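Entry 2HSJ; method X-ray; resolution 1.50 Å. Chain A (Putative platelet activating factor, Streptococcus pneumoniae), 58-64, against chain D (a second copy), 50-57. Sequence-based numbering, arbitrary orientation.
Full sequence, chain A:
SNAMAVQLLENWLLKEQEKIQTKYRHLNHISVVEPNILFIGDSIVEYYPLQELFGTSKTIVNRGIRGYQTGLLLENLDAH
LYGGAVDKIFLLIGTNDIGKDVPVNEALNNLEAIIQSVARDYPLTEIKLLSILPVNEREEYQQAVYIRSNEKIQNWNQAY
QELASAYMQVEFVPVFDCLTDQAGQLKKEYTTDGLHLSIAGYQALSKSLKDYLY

Chain A 58-64: KTIVNRG
Chain D, residues 50-57: LQELFGTS

Chain A 58-64 is an extended stretch. K58(A) and T59(A) lie in a loop with phi/psi of -121/146° and -85/109°. The strand begins at I60(A) (-109/124°) and continues through V61(A) (-115/137°) and N62(A) (-88/123°). R63(A) has phi/psi of -131/41° and G64(A) -91/156°. Chain D contributes a helix, 50-54, followed by a loop. The helix runs against the strand at 124° between N-to-C directions, and the axes approach to 9.7 Å. Two pairs set the register: T59(A) CA lies 7.4 Å from T56(D) CA, and V61(A) CA lies 8.0 Å from E52(D) CA. The two stretches bury 259 Å² between them, both sides summed.

The charged contact joins R63(A) and E52(D). The CA-to-CB bond of R63(A) points sideways, but the end of its side chain comes nearer to chain D. Its chi angles are -74, -72, -177 and -82°. The CA-to-CB bond of E52(D) points toward chain A, with chi1 m (-63°), chi2 t (-175°) and chi3 81°. The result is a two-pronged salt bridge. R63(A) NH1 donates to E52(D) OE2 at 2.9 Å and 172°, and R63(A) NH2 donates to E52(D) OE1 at 2.8 Å and 140°. The first bond is the straighter. OE1 sits at the edge of the guanidinium, near its plane, where N-H groups can reach it. R63(A) NH1 also donates to N62(A) O at 2.9 Å, which ties the guanidinium to the backbone of the preceding residue.

Across the stretches, one direct hydrogen bond links a side chain to the strand backbone. The CA-to-CB bond of Q51(D) points toward chain A, with chi1 176°, chi2 -162° and chi3 47°. Its NE2 donates to I60(A) O at 2.9 Å and 167°, so the amide meets the carbonyl almost in line. The other end of the amide is used through water 3. This water donates to Q51(D) OE1 at 2.7 Å and accepts from N62(A) N at 2.9 Å. Q51(D) thus meets the strand backbone directly at I60(A) O and through water at N62(A) N.

Two further waters bridge the threonines. T59(A) has chi1 -58° (m), and T56(D) has chi1 63° (p). T59(A) OG1 and T56(D) OG1 are 4.1 Å apart, too far for a direct bond. Water 1 lies 2.9 Å from T59(A) OG1 and 3.0 Å from T56(D) OG1. Water 2 lies 2.8 Å from T59(A) OG1 and 3.1 Å from T56(D) OG1.

Packing is modest. V61(A), chi1 174° (t), places CG1 3.7 Å from E52(D) CD and CG2 3.6 Å from Q51(D) OE1. T59(A) CG2 lies 3.9 Å from Q51(D) NE2.

Further hydrogen bonds lie within each stretch. F54(D) N donates to L50(D) O, and G55(D) N to Q51(D) O, each at 2.8 Å. G55(D) then leaves helical angles with a positive phi of 89°. A CB there would jam against the carbonyl O of F54(D). In chain A, G64(A) N donates to N62(A) OD1 at 2.8 Å.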

# COMPACT_ATOMS: atom_id res chain seq x y z
N LYS A 58 -3.13 -2.03 7.88
CA LYS A 58 -3.31 -2.95 9.01
C LYS A 58 -3.86 -4.24 8.48
O LYS A 58 -4.63 -4.21 7.53
CB LYS A 58 -4.29 -2.37 10.03
CG LYS A 58 -3.80 -1.12 10.73
CD LYS A 58 -4.77 -0.78 11.83
CE LYS A 58 -4.32 0.40 12.65
NZ LYS A 58 -5.31 0.65 13.73
N THR A 59 -3.48 -5.36 9.08
CA THR A 59 -3.91 -6.66 8.56
C THR A 59 -5.28 -6.98 9.14
O THR A 59 -5.42 -7.26 10.34
CB THR A 59 -2.91 -7.76 8.95
OG1 THR A 59 -1.62 -7.39 8.44
CG2 THR A 59 -3.35 -9.12 8.38
N ILE A 60 -6.28 -6.91 8.27
CA ILE A 60 -7.69 -7.12 8.65
C ILE A 60 -8.12 -8.45 8.06
O ILE A 60 -8.03 -8.67 6.85
CB ILE A 60 -8.62 -6.00 8.10
CG1 ILE A 60 -8.09 -4.60 8.47
CG2 ILE A 60 -10.09 -6.21 8.60
CD1 ILE A 60 -8.93 -3.50 7.85
N VAL A 61 -8.60 -9.34 8.93
CA VAL A 61 -8.95 -10.69 8.50
C VAL A 61 -10.45 -10.92 8.64
O VAL A 61 -11.06 -10.58 9.67
CB VAL A 61 -8.15 -11.75 9.28
CG1 VAL A 61 -8.61 -13.16 8.95
CG2 VAL A 61 -6.64 -11.60 8.97
N ASN A 62 -11.01 -11.54 7.61
CA ASN A 62 -12.46 -11.82 7.54
C ASN A 62 -12.77 -13.16 8.21
O ASN A 62 -12.22 -14.22 7.83
CB ASN A 62 -12.87 -11.87 6.08
CG ASN A 62 -14.37 -11.71 5.88
OD1 ASN A 62 -15.16 -12.30 6.60
ND2 ASN A 62 -14.77 -10.84 4.93
N ARG A 63 -13.66 -13.10 9.19
CA ARG A 63 -14.21 -14.30 9.83
C ARG A 63 -15.75 -14.18 9.87
O ARG A 63 -16.37 -14.52 10.86
CB ARG A 63 -13.60 -14.54 11.23
CG ARG A 63 -12.13 -15.06 11.16
CD ARG A 63 -12.15 -16.51 10.66
NE ARG A 63 -10.83 -17.16 10.61
CZ ARG A 63 -9.97 -17.02 9.61
NH1 ARG A 63 -10.24 -16.21 8.57
NH2 ARG A 63 -8.80 -17.67 9.66
N GLY A 64 -16.34 -13.68 8.79
CA GLY A 64 -17.79 -13.65 8.71
C GLY A 64 -18.36 -14.90 8.06
O GLY A 64 -17.67 -15.59 7.30
N LEU D 50 -6.31 -16.04 -0.23
CA LEU D 50 -5.03 -15.48 -0.66
C LEU D 50 -4.25 -14.76 0.43
O LEU D 50 -3.04 -14.95 0.57
CB LEU D 50 -5.28 -14.53 -1.83
CG LEU D 50 -5.82 -15.18 -3.07
CD1 LEU D 50 -6.42 -14.12 -4.04
CD2 LEU D 50 -4.75 -15.97 -3.77
N GLN D 51 -4.95 -13.90 1.16
CA GLN D 51 -4.29 -13.12 2.22
C GLN D 51 -3.64 -14.03 3.24
O GLN D 51 -2.49 -13.82 3.62
CB GLN D 51 -5.31 -12.24 2.93
CG GLN D 51 -4.76 -11.47 4.09
CD GLN D 51 -5.86 -10.99 5.00
OE1 GLN D 51 -6.76 -11.74 5.37
NE2 GLN D 51 -5.78 -9.72 5.39
N GLU D 52 -4.42 -15.00 3.73
CA GLU D 52 -3.93 -15.79 4.85
C GLU D 52 -2.89 -16.84 4.46
O GLU D 52 -2.19 -17.35 5.34
CB GLU D 52 -5.11 -16.39 5.62
CG GLU D 52 -5.97 -15.33 6.23
CD GLU D 52 -7.06 -15.94 7.08
OE1 GLU D 52 -6.80 -16.30 8.24
OE2 GLU D 52 -8.19 -16.10 6.57
N LEU D 53 -2.80 -17.14 3.16
CA LEU D 53 -1.78 -18.13 2.74
C LEU D 53 -0.57 -17.50 2.06
O LEU D 53 0.52 -18.10 2.09
CB LEU D 53 -2.41 -19.23 1.87
CG LEU D 53 -3.48 -20.05 2.60
CD1 LEU D 53 -4.03 -21.09 1.62
CD2 LEU D 53 -2.96 -20.76 3.85
N PHE D 54 -0.74 -16.35 1.39
CA PHE D 54 0.42 -15.66 0.81
C PHE D 54 0.93 -14.48 1.65
O PHE D 54 2.07 -14.04 1.49
CB PHE D 54 0.08 -15.14 -0.59
CG PHE D 54 -0.04 -16.21 -1.64
CD1 PHE D 54 1.07 -17.00 -1.99
CD2 PHE D 54 -1.25 -16.41 -2.30
CE1 PHE D 54 0.94 -17.98 -2.98
CE2 PHE D 54 -1.41 -17.37 -3.29
CZ PHE D 54 -0.29 -18.16 -3.65
N GLY D 55 0.08 -13.95 2.53
CA GLY D 55 0.40 -12.76 3.29
C GLY D 55 0.00 -11.48 2.57
O GLY D 55 -0.61 -11.52 1.51
N THR D 56 0.41 -10.35 3.15
CA THR D 56 -0.10 -9.07 2.69
C THR D 56 0.98 -8.16 2.12
O THR D 56 0.70 -7.03 1.64
CB THR D 56 -0.79 -8.28 3.83
OG1 THR D 56 0.16 -7.98 4.83
CG2 THR D 56 -1.94 -9.08 4.44
N SER D 57 2.23 -8.62 2.13
CA SER D 57 3.31 -7.72 1.71
C SER D 57 3.22 -7.44 0.21
O SER D 57 3.53 -6.33 -0.24
CB SER D 57 4.70 -8.23 2.12
OG SER D 57 4.80 -8.26 3.55
O HOH W 1 -1.94 -6.06 5.83
O HOH W 2 0.56 -9.04 7.71
O HOH W 3 -9.35 -12.37 5.35